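Local coordinates for putative adhesin (Parabacteroides distasonis, PDB 3LJY), which is of uncertain function but is probably a bacterial surface adhesin, built largely as a parallel beta-solenoid, at residues M101-L106 and Q122-V127; N141-H146 and T163-N168. All blocks are in the same frame, centred on the assembly; numbering follows the deposited sequence.

Contact 1 of 2, residues M101-L106 and Q122-V127; sequences MVNSPL and QLKETV
The carboxamide of Asn103 meets Lys124 through its oxygen, and that of Gln122 meets Met101, a selenomethionine, through its nitrogen. Lys124 NZ donates to Asn103 OD1 at 2.9 Å, tilted 16° from the carbonyl plane. The lysine is extended beyond CG and runs beside the asparagine, so its methylene CD also lies against OD1; Asn103 ND2 turns instead to Asn34 OD1. Gln122 NE2, hydrogen-bonded to Asn99 OD1, packs 3.8 Å from Met101 SE, and Lys124 NZ reaches the same selenium. The long lysine, glutamine and selenomethionine chains can thus pack together on a partly exposed face while the two polar ends keep their partners.

On the buried face, branched residues fill the interior: Val102 CG2 touches Leu123 CD2 at 3.5 Å. The backbones pair in parallel, with Val102 N donating to Gln122 O (2.9 Å) and Lys124 N to Val102 O (3.1 Å). The strands then part at a turn, where water 1 bridges them, donating to Ser104 O and accepting from Glu125 N. Glu125 CB lies 3.4 Å from Pro105 N, and pairing resumes as Leu106 N donates to Thr126 O (3.0 Å). Proline suits the turn, its nitrogen having no proton to satisfy.

This is the stacking of successive coils in a beta-solenoid: strand 32-37 flanks 101-106, strand 141-144 pairs with the other edge of strand 120-123, and strand 110-115 packs on Leu106 and Leu123 from inside.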
# COMPACT_ATOMS: atom_id res chain seq x y z
N MSE A 101 6.47 -5.17 -0.86
CA MSE A 101 5.91 -6.02 -1.93
C MSE A 101 5.29 -7.24 -1.34
O MSE A 101 5.95 -7.94 -0.60
CB MSE A 101 7.02 -6.42 -2.90
CG MSE A 101 7.55 -5.23 -3.64
SE MSE A 101 9.24 -5.39 -4.50
CE MSE A 101 10.38 -5.42 -2.95
N VAL A 102 4.01 -7.47 -1.63
CA VAL A 102 3.33 -8.73 -1.31
C VAL A 102 3.34 -9.55 -2.58
O VAL A 102 2.77 -9.15 -3.56
CB VAL A 102 1.90 -8.53 -0.77
CG1 VAL A 102 1.14 -9.90 -0.61
CG2 VAL A 102 1.95 -7.76 0.57
N ASN A 103 4.04 -10.69 -2.53
CA ASN A 103 4.36 -11.47 -3.70
C ASN A 103 3.52 -12.73 -3.84
O ASN A 103 3.77 -13.49 -4.75
CB ASN A 103 5.85 -11.89 -3.69
CG ASN A 103 6.76 -10.71 -3.73
OD1 ASN A 103 6.54 -9.78 -4.52
ND2 ASN A 103 7.78 -10.69 -2.88
N SER A 104 2.56 -12.93 -2.94
CA SER A 104 1.64 -14.06 -3.00
C SER A 104 0.23 -13.50 -3.09
O SER A 104 0.03 -12.33 -2.84
CB SER A 104 1.72 -14.85 -1.72
OG SER A 104 1.25 -14.03 -0.66
N PRO A 105 -0.75 -14.35 -3.44
CA PRO A 105 -2.11 -13.98 -3.15
C PRO A 105 -2.23 -13.59 -1.69
O PRO A 105 -1.43 -14.05 -0.86
CB PRO A 105 -2.88 -15.26 -3.44
CG PRO A 105 -2.06 -15.98 -4.42
CD PRO A 105 -0.66 -15.67 -4.10
N LEU A 106 -3.18 -12.72 -1.38
CA LEU A 106 -3.50 -12.35 0.00
C LEU A 106 -4.99 -12.57 0.24
O LEU A 106 -5.81 -12.02 -0.47
CB LEU A 106 -3.09 -10.90 0.29
CG LEU A 106 -3.26 -10.37 1.73
CD1 LEU A 106 -2.31 -11.02 2.71
CD2 LEU A 106 -3.05 -8.85 1.77
N GLN A 122 3.40 -2.52 -3.34
CA GLN A 122 2.98 -3.33 -4.50
C GLN A 122 2.30 -4.63 -4.06
O GLN A 122 2.96 -5.51 -3.54
CB GLN A 122 4.19 -3.69 -5.36
CG GLN A 122 5.14 -2.52 -5.59
CD GLN A 122 6.20 -2.82 -6.61
OE1 GLN A 122 5.90 -3.28 -7.71
NE2 GLN A 122 7.47 -2.55 -6.27
N LEU A 123 0.98 -4.73 -4.24
CA LEU A 123 0.27 -5.99 -4.00
C LEU A 123 0.09 -6.63 -5.34
O LEU A 123 -0.79 -6.23 -6.11
CB LEU A 123 -1.08 -5.80 -3.29
CG LEU A 123 -1.00 -4.84 -2.09
CD1 LEU A 123 -2.39 -4.52 -1.51
CD2 LEU A 123 -0.04 -5.32 -1.00
N LYS A 124 0.92 -7.65 -5.60
CA LYS A 124 1.17 -8.15 -6.94
C LYS A 124 0.21 -9.23 -7.39
O LYS A 124 0.01 -9.39 -8.58
CB LYS A 124 2.59 -8.69 -7.05
CG LYS A 124 3.60 -7.62 -7.04
CD LYS A 124 4.97 -8.20 -6.92
CE LYS A 124 6.03 -7.13 -6.95
NZ LYS A 124 7.34 -7.70 -6.45
N GLU A 125 -0.33 -9.99 -6.44
CA GLU A 125 -1.26 -11.09 -6.76
C GLU A 125 -2.63 -10.78 -6.16
O GLU A 125 -2.78 -9.84 -5.37
CB GLU A 125 -0.75 -12.43 -6.20
CG GLU A 125 0.67 -12.79 -6.57
CD GLU A 125 0.90 -12.98 -8.08
OE1 GLU A 125 -0.05 -13.36 -8.80
OE2 GLU A 125 2.04 -12.72 -8.54
N THR A 126 -3.60 -11.63 -6.48
CA THR A 126 -4.99 -11.37 -6.13
C THR A 126 -5.14 -11.20 -4.62
O THR A 126 -4.71 -12.06 -3.84
CB THR A 126 -5.90 -12.49 -6.66
OG1 THR A 126 -5.58 -12.71 -8.03
CG2 THR A 126 -7.42 -12.15 -6.55
N VAL A 127 -5.75 -10.08 -4.22
CA VAL A 127 -6.12 -9.79 -2.84
C VAL A 127 -7.60 -10.06 -2.68
O VAL A 127 -8.42 -9.33 -3.22
CB VAL A 127 -5.79 -8.32 -2.44
CG1 VAL A 127 -6.25 -8.02 -1.01
CG2 VAL A 127 -4.27 -8.06 -2.54
O HOH W 1 -0.76 -9.81 -3.53

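Contact 2 of 2, residues N141-H146 and T163-N168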
# COMPACT_ATOMS: atom_id res chain seq x y z
N ASN A 141 3.25 5.90 -2.96
CA ASN A 141 2.52 5.29 -4.08
C ASN A 141 2.13 3.87 -3.72
O ASN A 141 2.87 3.20 -3.06
CB ASN A 141 3.42 5.24 -5.32
CG ASN A 141 3.54 6.57 -6.01
OD1 ASN A 141 4.50 7.32 -5.83
ND2 ASN A 141 2.55 6.89 -6.81
N MSE A 142 0.95 3.44 -4.14
CA MSE A 142 0.56 2.04 -4.09
C MSE A 142 0.10 1.58 -5.45
O MSE A 142 -0.58 2.33 -6.17
CB MSE A 142 -0.58 1.83 -3.13
CG MSE A 142 -0.26 2.34 -1.78
SE MSE A 142 -1.39 1.54 -0.43
CE MSE A 142 -0.84 2.62 1.06
N VAL A 143 0.46 0.34 -5.79
CA VAL A 143 -0.06 -0.36 -6.97
C VAL A 143 -0.65 -1.69 -6.55
O VAL A 143 0.02 -2.51 -5.99
CB VAL A 143 1.02 -0.63 -8.01
CG1 VAL A 143 0.41 -1.32 -9.17
CG2 VAL A 143 1.72 0.69 -8.46
N VAL A 144 -1.93 -1.90 -6.84
CA VAL A 144 -2.64 -3.15 -6.53
C VAL A 144 -3.07 -3.79 -7.84
O VAL A 144 -3.89 -3.21 -8.55
CB VAL A 144 -3.90 -2.86 -5.65
CG1 VAL A 144 -4.66 -4.13 -5.29
CG2 VAL A 144 -3.51 -2.08 -4.39
N ASN A 145 -2.53 -4.98 -8.16
CA ASN A 145 -2.78 -5.63 -9.44
C ASN A 145 -4.21 -6.18 -9.55
O ASN A 145 -4.84 -6.03 -10.58
CB ASN A 145 -1.75 -6.74 -9.73
CG ASN A 145 -0.34 -6.20 -10.03
OD1 ASN A 145 -0.10 -5.00 -10.16
ND2 ASN A 145 0.61 -7.13 -10.11
N HIS A 146 -4.71 -6.83 -8.50
CA HIS A 146 -6.01 -7.47 -8.60
C HIS A 146 -6.70 -7.60 -7.23
O HIS A 146 -6.17 -8.22 -6.32
CB HIS A 146 -5.82 -8.80 -9.31
CG HIS A 146 -7.08 -9.59 -9.54
ND1 HIS A 146 -7.07 -10.96 -9.70
CD2 HIS A 146 -8.38 -9.21 -9.62
CE1 HIS A 146 -8.31 -11.38 -9.88
NE2 HIS A 146 -9.12 -10.34 -9.83
N THR A 163 -2.97 3.05 -7.55
CA THR A 163 -3.47 2.36 -8.76
C THR A 163 -4.08 1.02 -8.38
O THR A 163 -3.49 0.29 -7.63
CB THR A 163 -2.35 2.14 -9.78
OG1 THR A 163 -1.80 3.40 -10.17
CG2 THR A 163 -2.86 1.41 -11.02
N ILE A 164 -5.29 0.73 -8.85
CA ILE A 164 -5.88 -0.59 -8.72
C ILE A 164 -6.29 -1.01 -10.13
O ILE A 164 -7.19 -0.39 -10.73
CB ILE A 164 -7.13 -0.68 -7.78
CG1 ILE A 164 -6.86 -0.03 -6.42
CG2 ILE A 164 -7.54 -2.16 -7.58
CD1 ILE A 164 -8.09 0.06 -5.52
N LYS A 165 -5.62 -2.06 -10.63
CA LYS A 165 -5.59 -2.35 -12.04
C LYS A 165 -6.78 -3.16 -12.50
O LYS A 165 -7.19 -3.05 -13.65
CB LYS A 165 -4.34 -3.13 -12.37
CG LYS A 165 -3.10 -2.30 -12.30
CD LYS A 165 -1.87 -3.11 -12.74
CE LYS A 165 -0.58 -2.32 -12.52
NZ LYS A 165 0.66 -3.12 -12.74
N LYS A 166 -7.31 -4.00 -11.62
CA LYS A 166 -8.43 -4.83 -11.99
C LYS A 166 -9.12 -5.48 -10.80
O LYS A 166 -8.59 -5.54 -9.71
CB LYS A 166 -7.99 -5.89 -13.03
CG LYS A 166 -7.63 -7.23 -12.50
CD LYS A 166 -7.24 -8.22 -13.64
CE LYS A 166 -6.51 -9.43 -13.07
NZ LYS A 166 -5.87 -10.36 -14.10
N GLY A 167 -10.34 -5.96 -11.04
CA GLY A 167 -11.09 -6.69 -10.04
C GLY A 167 -12.48 -6.15 -9.74
O GLY A 167 -13.09 -5.45 -10.56
N ASN A 168 -12.97 -6.50 -8.56
CA ASN A 168 -14.30 -6.10 -8.11
C ASN A 168 -14.26 -5.70 -6.63
O ASN A 168 -13.54 -6.30 -5.86
CB ASN A 168 -15.32 -7.24 -8.24
CG ASN A 168 -15.48 -7.75 -9.67
OD1 ASN A 168 -16.25 -7.21 -10.48
ND2 ASN A 168 -14.75 -8.80 -9.98
O HOH W 2 -0.06 4.54 -8.44
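Two successive coils of the beta-solenoid stack here, Val143 pairing in parallel with Thr163 and Val144 with Ile164. Thr163 N donates to Met142 O at 2.9 Å, Val144 N to Thr163 O at 2.8 Å, and Lys165 N to Val144 O at 2.9 Å. Water 2 joins Met142 O to Thr163 OG1, a polar group well placed on this partly exposed face.

Beta-branched Val144 and Ile164 lie side by side in the interior. On the other face, shared with Val143 and Thr163, the extended Lys165 reaches back to lay its CE on Val143 CG1 (3.6 Å) and gives Asn145 OD1 a weak bond from NZ; Asn145 ND2 bonds to Lys124 O.

Lys166 CE sits over one face of the His146 ring, 3.8 Å from its centroid and 19° off the normal, a CH-pi contact. His146 CG is anti to the backbone N (chi1 -178°), which brings the ring alongside the other coil, with Lys166 O and Gly167 CA at its edge. Gly167 (phi 125°) suits its place because a CB there would press on the carbonyl O of Lys166 and crowd His146 CD2.

His146 NE2 and Asn168 ND2 share the carboxylate of Glu148. Strand 120-123 flanks 141-146 on the neighbouring coil, and strands 110-115 and 131-136 cover the selenomethionine Met142 from within the solenoid.

How the contacts relate
Contacts 1 and 2 follow each other along the solenoid, their centres about 10 Å apart, and meet where 122-127 stacks directly on 141-146. The carboxamide of Asn145 ties the two together, its OD1 serving contact 2 while its ND2 bonds back to contact 1. Val127 N probably donates to His146 O (2.8 Å), and Thr126 OG1 is hydrogen-bonded to His146 ND1. Inside, Leu123 CD1 packs 3.9 Å from Val144 CG2, continuing one apolar core through both contacts. Each contact repeats a scheme in which a lysine of the later coil sends its NZ to an asparagine OD1 of the earlier one, firmly in contact 1 and weakly in contact 2.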